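Local structure of aspartate aminotransferase (Leishmania major, 4H51) at residues I194-Q197 / C198-P202; L297-E300 / E301-P305; I361-G365 / M366-L370. The protein probably catalyses, as a pyridoxal phosphate-dependent homodimer, the reversible transfer of an amino group between L-aspartate and 2-oxoglutarate. One frame throughout, in Å; residues are numbered along the deposited sequence. Where two conformers were deposited one is given.

Interaction 1 of 3, residues I194-Q197 / C198-P202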
ATOM      1  N   ILE B 194     -21.168  -6.433  -2.973  1.00  9.93           N
ATOM      2  CA  ILE B 194     -20.121  -6.766  -1.986  1.00  9.54           C
ATOM      3  C   ILE B 194     -20.761  -7.580  -0.864  1.00  9.20           C
ATOM      4  O   ILE B 194     -21.586  -7.078  -0.115  1.00  9.32           O
ATOM      5  CB  ILE B 194     -19.414  -5.518  -1.486  1.00  9.28           C
ATOM      6  CG1 ILE B 194     -18.735  -4.802  -2.661  1.00  9.87           C
ATOM      7  CG2 ILE B 194     -18.407  -5.859  -0.373  1.00  9.50           C
ATOM      8  CD1 ILE B 194     -17.913  -3.587  -2.265  1.00 10.05           C
ATOM      9  N   LEU B 195     -20.335  -8.845  -0.778  1.00  9.09           N
ATOM     10  CA  LEU B 195     -20.754  -9.828   0.217  1.00  8.82           C
ATOM     11  C   LEU B 195     -19.653 -10.196   1.192  1.00  8.70           C
ATOM     12  O   LEU B 195     -18.539 -10.436   0.803  1.00  8.36           O
ATOM     13  CB  LEU B 195     -21.203 -11.073  -0.501  1.00  9.03           C
ATOM     14  CG  LEU B 195     -22.289 -10.858  -1.587  1.00  9.36           C
ATOM     15  CD1 LEU B 195     -22.539 -12.203  -2.221  1.00  9.46           C
ATOM     16  CD2 LEU B 195     -23.597 -10.253  -0.978  1.00  9.60           C
ATOM     17  N   HIS B 196     -19.978 -10.267   2.489  1.00  9.08           N
ATOM     18  CA  HIS B 196     -19.037 -10.747   3.473  1.00  9.21           C
ATOM     19  C   HIS B 196     -19.038 -12.235   3.413  1.00  9.79           C
ATOM     20  O   HIS B 196     -20.097 -12.868   3.637  1.00  9.75           O
ATOM     21  CB  HIS B 196     -19.451 -10.315   4.882  1.00  9.26           C
ATOM     22  CG  HIS B 196     -19.531  -8.810   5.082  1.00  9.19           C
ATOM     23  ND1 HIS B 196     -18.789  -8.157   6.012  1.00  9.38           N
ATOM     24  CD2 HIS B 196     -20.268  -7.845   4.435  1.00  9.45           C
ATOM     25  CE1 HIS B 196     -19.097  -6.839   5.975  1.00  9.60           C
ATOM     26  NE2 HIS B 196     -19.981  -6.642   5.005  1.00  9.12           N
ATOM     27  N   GLN B 197     -17.844 -12.794   3.165  1.00 10.12           N
ATOM     28  CA  GLN B 197     -17.668 -14.213   2.927  1.00 10.97           C
ATOM     29  C   GLN B 197     -18.033 -15.054   4.162  1.00 11.37           C
ATOM     30  O   GLN B 197     -18.683 -16.094   4.032  1.00 12.09           O
ATOM     31  CB  GLN B 197     -16.231 -14.478   2.438  1.00 11.03           C
ATOM     32  CG  GLN B 197     -16.075 -15.710   1.577  1.00 11.92           C
ATOM     33  CD  GLN B 197     -16.062 -17.019   2.354  1.00 12.49           C
ATOM     34  OE1 GLN B 197     -16.542 -18.038   1.875  1.00 12.98           O
ATOM     35  NE2 GLN B 197     -15.445 -17.008   3.492  1.00 12.22           N
ATOM     36  N   CYS B 198     -17.655 -14.563   5.342  1.00 11.60           N
ATOM     37  CA  CYS B 198     -18.092 -15.122   6.620  1.00 12.49           C
ATOM     38  C   CYS B 198     -17.802 -14.066   7.692  1.00 12.50           C
ATOM     39  O   CYS B 198     -17.094 -13.090   7.429  1.00 11.75           O
ATOM     40  CB  CYS B 198     -17.392 -16.466   6.905  1.00 13.50           C
ATOM     41  SG  CYS B 198     -15.654 -16.303   7.348  1.00 13.91           S
ATOM     42  N   ALA B 199     -18.296 -14.267   8.902  1.00 12.75           N
ATOM     43  CA  ALA B 199     -18.002 -13.365  10.037  1.00 13.11           C
ATOM     44  C   ALA B 199     -18.346 -11.923   9.691  1.00 13.33           C
ATOM     45  O   ALA B 199     -17.523 -11.031   9.677  1.00 13.60           O
ATOM     46  CB  ALA B 199     -16.558 -13.498  10.521  1.00 12.88           C
ATOM     47  N   HIS B 200     -19.615 -11.716   9.358  1.00 13.63           N
ATOM     48  CA  HIS B 200     -20.101 -10.396   9.020  1.00 13.05           C
ATOM     49  C   HIS B 200     -19.668  -9.349   9.992  1.00 13.67           C
ATOM     50  O   HIS B 200     -19.768  -9.536  11.229  1.00 14.48           O
ATOM     51  CB  HIS B 200     -21.637 -10.419   8.936  1.00 13.17           C
ATOM     52  CG  HIS B 200     -22.200  -9.169   8.324  1.00 12.60           C
ATOM     53  ND1 HIS B 200     -22.689  -8.161   9.047  1.00 12.12           N
ATOM     54  CD2 HIS B 200     -22.270  -8.772   6.991  1.00 12.28           C
ATOM     55  CE1 HIS B 200     -23.054  -7.151   8.226  1.00 12.27           C
ATOM     56  NE2 HIS B 200     -22.807  -7.527   6.966  1.00 12.31           N
ATOM     57  N   ASN B 201     -19.180  -8.241   9.439  1.00 13.46           N
ATOM     58  CA  ASN B 201     -18.779  -7.056  10.181  1.00 13.70           C
ATOM     59  C   ASN B 201     -19.761  -5.949   9.816  1.00 13.85           C
ATOM     60  O   ASN B 201     -19.782  -5.506   8.660  1.00 12.98           O
ATOM     61  CB  ASN B 201     -17.345  -6.685   9.840  1.00 13.63           C
ATOM     62  CG  ASN B 201     -16.887  -5.390  10.512  1.00 14.84           C
ATOM     63  OD1 ASN B 201     -17.646  -4.750  11.232  1.00 16.69           O
ATOM     64  ND2 ASN B 201     -15.679  -4.968  10.218  1.00 14.61           N
ATOM     65  N   PRO B 202     -20.558  -5.453  10.791  1.00 14.52           N
ATOM     66  CA  PRO B 202     -20.434  -5.532  12.256  1.00 15.55           C
ATOM     67  C   PRO B 202     -21.350  -6.454  13.057  1.00 16.09           C
ATOM     68  O   PRO B 202     -21.247  -6.477  14.302  1.00 17.88           O
ATOM     69  CB  PRO B 202     -20.725  -4.081  12.638  1.00 15.65           C
ATOM     70  CG  PRO B 202     -21.927  -3.772  11.745  1.00 15.81           C
ATOM     71  CD  PRO B 202     -21.509  -4.371  10.411  1.00 14.23           C
TER
HETATM   72  O   HOH W   1     -16.626  -9.469   7.500  1.00  9.60           O

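Interaction 2 of 3, residues L297-E300 / E301-P305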
ATOM      1  N   LEU B 297      -2.940  -0.765 -12.291  1.00 12.93           N
ATOM      2  CA  LEU B 297      -3.543  -0.009 -11.180  1.00 12.32           C
ATOM      3  C   LEU B 297      -2.575   0.038 -10.020  1.00 12.05           C
ATOM      4  O   LEU B 297      -2.395   1.088  -9.352  1.00 12.61           O
ATOM      5  CB  LEU B 297      -4.907  -0.602 -10.772  1.00 12.10           C
ATOM      6  CG  LEU B 297      -6.057  -0.457 -11.801  1.00 12.19           C
ATOM      7  CD1 LEU B 297      -7.180  -1.408 -11.507  1.00 11.53           C
ATOM      8  CD2 LEU B 297      -6.559   0.981 -11.909  1.00 12.52           C
ATOM      9  N   ILE B 298      -1.924  -1.089  -9.778  1.00 11.50           N
ATOM     10  CA  ILE B 298      -0.937  -1.167  -8.697  1.00 11.11           C
ATOM     11  C   ILE B 298       0.239  -0.220  -8.962  1.00 11.84           C
ATOM     12  O   ILE B 298       0.633   0.593  -8.110  1.00 11.14           O
ATOM     13  CB  ILE B 298      -0.398  -2.602  -8.560  1.00 10.76           C
ATOM     14  CG1 ILE B 298      -1.510  -3.554  -8.075  1.00 10.28           C
ATOM     15  CG2 ILE B 298       0.831  -2.632  -7.640  1.00 10.32           C
ATOM     16  CD1 ILE B 298      -1.182  -5.020  -8.280  1.00  9.65           C
ATOM     17  N   ARG B 299       0.818  -0.329 -10.156  1.00 12.48           N
ATOM     18  CA  ARG B 299       2.010   0.455 -10.507  1.00 13.28           C
ATOM     19  C   ARG B 299       1.776   1.956 -10.370  1.00 13.58           C
ATOM     20  O   ARG B 299       2.676   2.701  -9.954  1.00 13.56           O
ATOM     21  CB  ARG B 299       2.405   0.161 -11.949  1.00 13.69           C
ATOM     22  CG  ARG B 299       3.611   0.888 -12.500  1.00 14.32           C
ATOM     23  CD  ARG B 299       4.873   0.786 -11.654  1.00 14.53           C
ATOM     24  NE  ARG B 299       6.056   0.986 -12.481  1.00 14.87           N
ATOM     25  CZ  ARG B 299       7.256   1.409 -12.058  1.00 15.49           C
ATOM     26  NH1 ARG B 299       7.488   1.748 -10.798  1.00 15.43           N
ATOM     27  NH2 ARG B 299       8.260   1.495 -12.919  1.00 15.55           N
ATOM     28  N   GLU B 300       0.574   2.401 -10.693  1.00 14.25           N
ATOM     29  CA  GLU B 300       0.304   3.838 -10.672  1.00 15.20           C
ATOM     30  C   GLU B 300      -0.003   4.359  -9.258  1.00 14.69           C
ATOM     31  O   GLU B 300      -0.164   5.576  -9.044  1.00 14.27           O
ATOM     32  CB  GLU B 300      -0.726   4.207 -11.737  1.00 16.33           C
ATOM     33  CG  GLU B 300      -2.134   3.918 -11.381  1.00 16.44           C
ATOM     34  CD  GLU B 300      -3.099   3.809 -12.575  1.00 17.65           C
ATOM     35  OE1 GLU B 300      -4.248   3.596 -12.276  1.00 17.11           O
ATOM     36  OE2 GLU B 300      -2.728   3.921 -13.768  1.00 22.48           O
ATOM     37  N   GLU B 301      -0.091   3.432  -8.306  1.00 14.58           N
ATOM     38  CA  GLU B 301      -0.391   3.747  -6.904  1.00 15.24           C
ATOM     39  C   GLU B 301       0.830   3.575  -5.986  1.00 12.79           C
ATOM     40  O   GLU B 301       1.156   4.458  -5.257  1.00 12.05           O
ATOM     41  CB  GLU B 301      -1.513   2.884  -6.389  1.00 17.88           C
ATOM     42  CG  GLU B 301      -2.890   3.248  -6.971  1.00 22.42           C
ATOM     43  CD  GLU B 301      -4.009   2.230  -6.658  1.00 29.40           C
ATOM     44  OE1 GLU B 301      -3.737   1.148  -6.071  1.00 32.06           O
ATOM     45  OE2 GLU B 301      -5.203   2.479  -7.041  1.00 37.27           O
ATOM     46  N   TYR B 302       1.450   2.414  -5.996  1.00 11.22           N
ATOM     47  CA  TYR B 302       2.515   2.137  -5.054  1.00 10.80           C
ATOM     48  C   TYR B 302       3.599   1.241  -5.647  1.00 10.72           C
ATOM     49  O   TYR B 302       4.461   0.817  -4.938  1.00 10.62           O
ATOM     50  CB  TYR B 302       1.960   1.552  -3.758  1.00 10.44           C
ATOM     51  CG  TYR B 302       1.210   0.261  -3.907  1.00 10.38           C
ATOM     52  CD1 TYR B 302       1.865  -0.956  -3.894  1.00 10.41           C
ATOM     53  CD2 TYR B 302      -0.165   0.259  -4.141  1.00 10.45           C
ATOM     54  CE1 TYR B 302       1.172  -2.147  -4.055  1.00 10.41           C
ATOM     55  CE2 TYR B 302      -0.883  -0.936  -4.299  1.00 10.26           C
ATOM     56  CZ  TYR B 302      -0.209  -2.132  -4.293  1.00 10.50           C
ATOM     57  OH  TYR B 302      -0.898  -3.327  -4.448  1.00 10.54           O
ATOM     58  N   THR B 303       3.564   1.009  -6.961  1.00 10.74           N
ATOM     59  CA  THR B 303       4.562   0.225  -7.674  1.00 11.03           C
ATOM     60  C   THR B 303       4.517  -1.281  -7.363  1.00 11.16           C
ATOM     61  O   THR B 303       4.325  -2.112  -8.271  1.00 11.29           O
ATOM     62  CB  THR B 303       5.998   0.799  -7.502  1.00 11.15           C
ATOM     63  OG1 THR B 303       6.111   2.018  -8.226  1.00 11.20           O
ATOM     64  CG2 THR B 303       7.031  -0.165  -8.059  1.00 11.29           C
ATOM     65  N   CYS B 304       4.741  -1.652  -6.098  1.00 11.29           N
ATOM     66  CA  CYS B 304       4.753  -3.064  -5.716  1.00 11.08           C
ATOM     67  C   CYS B 304       4.572  -3.209  -4.219  1.00 10.57           C
ATOM     68  O   CYS B 304       4.837  -2.239  -3.456  1.00 10.49           O
ATOM     69  CB  CYS B 304       6.005  -3.771  -6.233  1.00 11.87           C
ATOM     70  SG  CYS B 304       7.578  -3.165  -5.594  1.00 14.19           S
ATOM     71  N   PRO B 305       4.095  -4.388  -3.784  1.00 10.11           N
ATOM     72  CA  PRO B 305       3.666  -4.495  -2.392  1.00  9.79           C
ATOM     73  C   PRO B 305       4.785  -4.835  -1.405  1.00  9.75           C
ATOM     74  O   PRO B 305       5.847  -5.348  -1.827  1.00  9.83           O
ATOM     75  CB  PRO B 305       2.645  -5.632  -2.439  1.00  9.53           C
ATOM     76  CG  PRO B 305       3.213  -6.544  -3.482  1.00  9.65           C
ATOM     77  CD  PRO B 305       3.852  -5.652  -4.527  1.00  9.98           C
TER
HETATM   78  O   HOH W   2      -5.369   3.899  -9.361  1.00 31.31           O

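Interaction 3 of 3, residues I361-G365 / M366-L370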
ATOM      1  N   ILE B 361     -24.414 -15.383  21.848  1.00 22.11           N
ATOM      2  CA  ILE B 361     -23.776 -16.673  21.570  1.00 22.72           C
ATOM      3  C   ILE B 361     -23.993 -17.158  20.136  1.00 22.95           C
ATOM      4  O   ILE B 361     -23.203 -17.953  19.625  1.00 23.90           O
ATOM      5  CB  ILE B 361     -24.175 -17.771  22.605  1.00 23.33           C
ATOM      6  CG1 ILE B 361     -25.689 -17.819  22.841  1.00 24.02           C
ATOM      7  CG2 ILE B 361     -23.499 -17.546  23.940  1.00 23.65           C
ATOM      8  CD1 ILE B 361     -26.119 -19.018  23.676  1.00 25.63           C
ATOM      9  N   ASN B 362     -25.053 -16.718  19.460  1.00 22.94           N
ATOM     10  CA  ASN B 362     -25.295 -17.156  18.101  1.00 24.14           C
ATOM     11  C   ASN B 362     -24.521 -16.368  17.043  1.00 22.07           C
ATOM     12  O   ASN B 362     -24.257 -16.870  15.956  1.00 23.65           O
ATOM     13  CB  ASN B 362     -26.798 -17.143  17.744  1.00 26.65           C
ATOM     14  CG  ASN B 362     -27.626 -18.066  18.623  1.00 29.40           C
ATOM     15  OD1 ASN B 362     -27.145 -19.085  19.115  1.00 31.83           O
ATOM     16  ND2 ASN B 362     -28.877 -17.679  18.880  1.00 32.93           N
ATOM     17  N   GLN B 363     -24.176 -15.111  17.326  1.00 20.10           N
ATOM     18  CA  GLN B 363     -23.368 -14.354  16.410  1.00 18.88           C
ATOM     19  C   GLN B 363     -21.958 -14.969  16.413  1.00 18.86           C
ATOM     20  O   GLN B 363     -21.538 -15.574  17.403  1.00 18.54           O
ATOM     21  CB  GLN B 363     -23.364 -12.850  16.777  1.00 17.65           C
ATOM     22  CG  GLN B 363     -24.664 -12.155  16.378  1.00 16.63           C
ATOM     23  CD  GLN B 363     -24.839 -10.794  17.016  1.00 16.65           C
ATOM     24  OE1 GLN B 363     -23.979 -10.366  17.734  1.00 16.09           O
ATOM     25  NE2 GLN B 363     -25.946 -10.099  16.720  1.00 16.11           N
ATOM     26  N   ILE B 364     -21.265 -14.844  15.302  1.00 18.76           N
ATOM     27  CA  ILE B 364     -19.969 -15.469  15.119  0.50 19.50           C
ATOM     28  C   ILE B 364     -18.925 -14.446  14.668  1.00 19.99           C
ATOM     29  O   ILE B 364     -19.277 -13.320  14.196  1.00 21.28           O
ATOM     30  CB  ILE B 364     -20.046 -16.704  14.169  0.50 19.90           C
ATOM     31  CG1 ILE B 364     -20.587 -16.371  12.782  0.50 19.78           C
ATOM     32  CG2 ILE B 364     -20.953 -17.794  14.735  0.50 21.50           C
ATOM     33  CD1 ILE B 364     -21.048 -17.630  12.056  0.50 19.55           C
ATOM     34  N   GLY B 365     -17.658 -14.821  14.805  1.00 18.61           N
ATOM     35  CA  GLY B 365     -16.546 -13.995  14.396  1.00 19.11           C
ATOM     36  C   GLY B 365     -16.111 -13.126  15.551  1.00 20.06           C
ATOM     37  O   GLY B 365     -16.303 -13.492  16.702  1.00 21.64           O
ATOM     38  N   MET B 366     -15.505 -12.006  15.266  1.00 20.51           N
ATOM     39  CA  MET B 366     -14.971 -11.162  16.333  1.00 24.28           C
ATOM     40  C   MET B 366     -16.029 -10.346  17.067  1.00 24.39           C
ATOM     41  O   MET B 366     -15.903 -10.108  18.275  1.00 25.19           O
ATOM     42  CB  MET B 366     -13.960 -10.201  15.772  1.00 25.78           C
ATOM     43  CG  MET B 366     -12.594 -10.853  15.731  1.00 29.39           C
ATOM     44  SD  MET B 366     -11.327  -9.611  15.944  1.00 28.97           S
ATOM     45  CE  MET B 366     -10.041 -10.878  15.879  1.00 30.77           C
ATOM     46  N   PHE B 367     -17.074  -9.955  16.348  1.00 23.66           N
ATOM     47  CA  PHE B 367     -18.034  -9.001  16.903  1.00 22.81           C
ATOM     48  C   PHE B 367     -19.362  -9.587  17.440  1.00 25.80           C
ATOM     49  O   PHE B 367     -19.789 -10.729  17.101  1.00 23.94           O
ATOM     50  CB  PHE B 367     -18.325  -7.965  15.852  1.00 22.57           C
ATOM     51  CG  PHE B 367     -17.108  -7.244  15.345  1.00 22.06           C
ATOM     52  CD1 PHE B 367     -16.427  -6.333  16.148  1.00 20.99           C
ATOM     53  CD2 PHE B 367     -16.669  -7.422  14.042  1.00 21.78           C
ATOM     54  CE1 PHE B 367     -15.326  -5.626  15.665  1.00 21.43           C
ATOM     55  CE2 PHE B 367     -15.567  -6.719  13.553  1.00 21.28           C
ATOM     56  CZ  PHE B 367     -14.891  -5.823  14.349  1.00 20.82           C
ATOM     57  N   SER B 368     -19.987  -8.780  18.305  1.00 24.24           N
ATOM     58  CA  SER B 368     -21.401  -8.880  18.663  1.00 24.46           C
ATOM     59  C   SER B 368     -22.004  -7.503  18.275  1.00 23.59           C
ATOM     60  O   SER B 368     -21.401  -6.453  18.544  1.00 20.81           O
ATOM     61  CB  SER B 368     -21.480  -9.163  20.155  1.00 27.95           C
ATOM     62  OG  SER B 368     -22.768  -9.472  20.689  1.00 32.39           O
ATOM     63  N   PHE B 369     -23.134  -7.504  17.572  1.00 21.24           N
ATOM     64  CA  PHE B 369     -23.984  -6.341  17.446  1.00 18.94           C
ATOM     65  C   PHE B 369     -25.037  -6.495  18.563  1.00 17.97           C
ATOM     66  O   PHE B 369     -25.921  -7.335  18.454  1.00 16.85           O
ATOM     67  CB  PHE B 369     -24.631  -6.363  16.054  1.00 20.39           C
ATOM     68  CG  PHE B 369     -24.714  -5.036  15.383  1.00 20.30           C
ATOM     69  CD1 PHE B 369     -23.632  -4.181  15.376  1.00 20.74           C
ATOM     70  CD2 PHE B 369     -25.839  -4.665  14.675  1.00 22.09           C
ATOM     71  CE1 PHE B 369     -23.685  -2.962  14.747  1.00 21.03           C
ATOM     72  CE2 PHE B 369     -25.899  -3.446  14.056  1.00 21.05           C
ATOM     73  CZ  PHE B 369     -24.826  -2.591  14.077  1.00 21.59           C
ATOM     74  N   LEU B 370     -24.910  -5.730  19.650  1.00 17.12           N
ATOM     75  CA  LEU B 370     -25.609  -6.064  20.887  1.00 18.67           C
ATOM     76  C   LEU B 370     -27.078  -5.634  20.879  1.00 19.81           C
ATOM     77  O   LEU B 370     -27.846  -6.162  21.634  1.00 21.14           O
ATOM     78  CB  LEU B 370     -24.912  -5.433  22.104  1.00 18.15           C
ATOM     79  CG  LEU B 370     -23.497  -5.935  22.347  1.00 18.02           C
ATOM     80  CD1 LEU B 370     -22.746  -5.075  23.364  1.00 18.37           C
ATOM     81  CD2 LEU B 370     -23.574  -7.389  22.807  1.00 18.82           C
TER
HETATM   82  O   HOH W   3     -18.086 -10.719  13.180  1.00 24.74           O

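Interaction 1 of 3, residues I194-Q197 / C198-P202
Two histidine rings, H196 and H200, pack obliquely across a buried turn at the C-terminal end of strand 192-196, where the chain enters the loop carrying part of the cofactor site. CD2 of H200 sits over the centre of one face of the H196 imidazole, 3.3 Å from H196 CG. The planes are inclined at 47°, with ring centroids 4.1 Å apart. H200 reaches this face because its CG is anti to the backbone N (chi1 -168°).

A water in the plane of the H196 ring lies 2.9 Å from H196 ND1 and donates to A199 O at 2.8 Å, bridging the turn. Both rings are also fixed through their nitrogens, H196 by NE2 to T146 and H200 by NE2 to S143 and ND1 to T203, the H200 ring stacking with Y167 as well. One step on, the peptide between N201 and P202 is cis. The N201 amide bonds through ND2 to O3 of the pyridoxal phosphate-lysine residue at position 265 and through OD1 to R392, so the turn places a hydrogen-bonding partner directly at the cofactor.

Strand 140-144 borders H196 through S143, whereas Q197 packs on strand 225-230 and helix 245-252, its side-chain amide bonded to D243 and A247.

Interaction 2 of 3, residues L297-E300 / E301-P305
I298 O takes hydrogen bonds from successive backbone amides as the chain leaves helix 287-299. Y302 N approaches nearly along the C=O axis at 2.9 Å, while E301 N, also 2.9 Å from I298 O, comes from above the carbonyl plane; T303 N adds a weak third bond. The I298 side chain lies against the same turn, its CG2 over the Y302 ring face in a CH-pi contact, 3.9 Å from the centroid.

Alongside, R299 and T303 point the same way. R299 leaves its backbone with CG anti to N (chi1 180°) and bends at chi2, bringing NH1 to T303 OG1 at 2.9 Å, within the guanidinium plane. On the far flank a water donates to both E300 OE1 and E301 OE2, bridging two carboxylates whose named oxygens stand 5.4 Å apart; E301 also forms a salt bridge with K127, which would offset some of their repulsion.

Farther out, the second subunit takes hold: its D30 forms a salt bridge with R299 NE, its T119 bonds T303 OG1, and its R273 bonds Y302 O. Here the helix C-terminus runs into a classic gamma turn centred on T303, closed by C304 N to Y302 O (2.7 Å), at the dimer interface.

Interaction 3 of 3, residues I361-G365 / M366-L370
Q363 reaches across the turn with its terminal amide to grip the backbone of F369 at two points. Its CG lies anti to the carbonyl carbon (chi1 -76°) and the chain runs extended beyond, carrying the amide to the strand. Q363 OE1 accepts from F369 N at 3.0 Å, the donor standing 35° out of the carbonyl plane. Q363 NE2 donates to F369 O at 3.3 Å along a fairly straight path (162°), with the acceptor almost in the amide plane. This pair of bonds fixes the rotation of the amide. S368, its OG swung to the far side from its own backbone N, gives Q363 OE1 a further, weak bond at 3.3 Å.

The turn joins the end of helix 359-362 to strand 367-369, which pairs antiparallel with strand 392-394. G365 makes the bend with a backbone conformation that a residue without a side chain adopts readily. A water donates to I364 O at 3.0 Å and accepts a weak bond from F367 N, spanning the bend.

M366 CB lies 4.2 Å above the centre of the neighbouring F367 ring. R341 of helix 320-350, against which Q363 and S368 also pack, bonds both G365 O and F367 O.

Along the chain the three come in series, 1, 2, then 3. Interactions 1 and 3 are neighbours, their centres 12 Å apart: N201 packs on F367, P202 O on F367 and F369, and A199 on G365. The loop after strand 192-196 of the large mixed sheet thus rests on the turn before strand 367-369 and on that strand, whose partner 392-394 supplies R392 to N201 beside the cofactor. Interaction 2 has its centre 27 Å from that of interaction 1 and 36 Å from that of interaction 3, across the chain's centre from the latter. Interaction 1 thus touches the cofactor, with interaction 3 packed against it, while interaction 2 lies at the subunit interface.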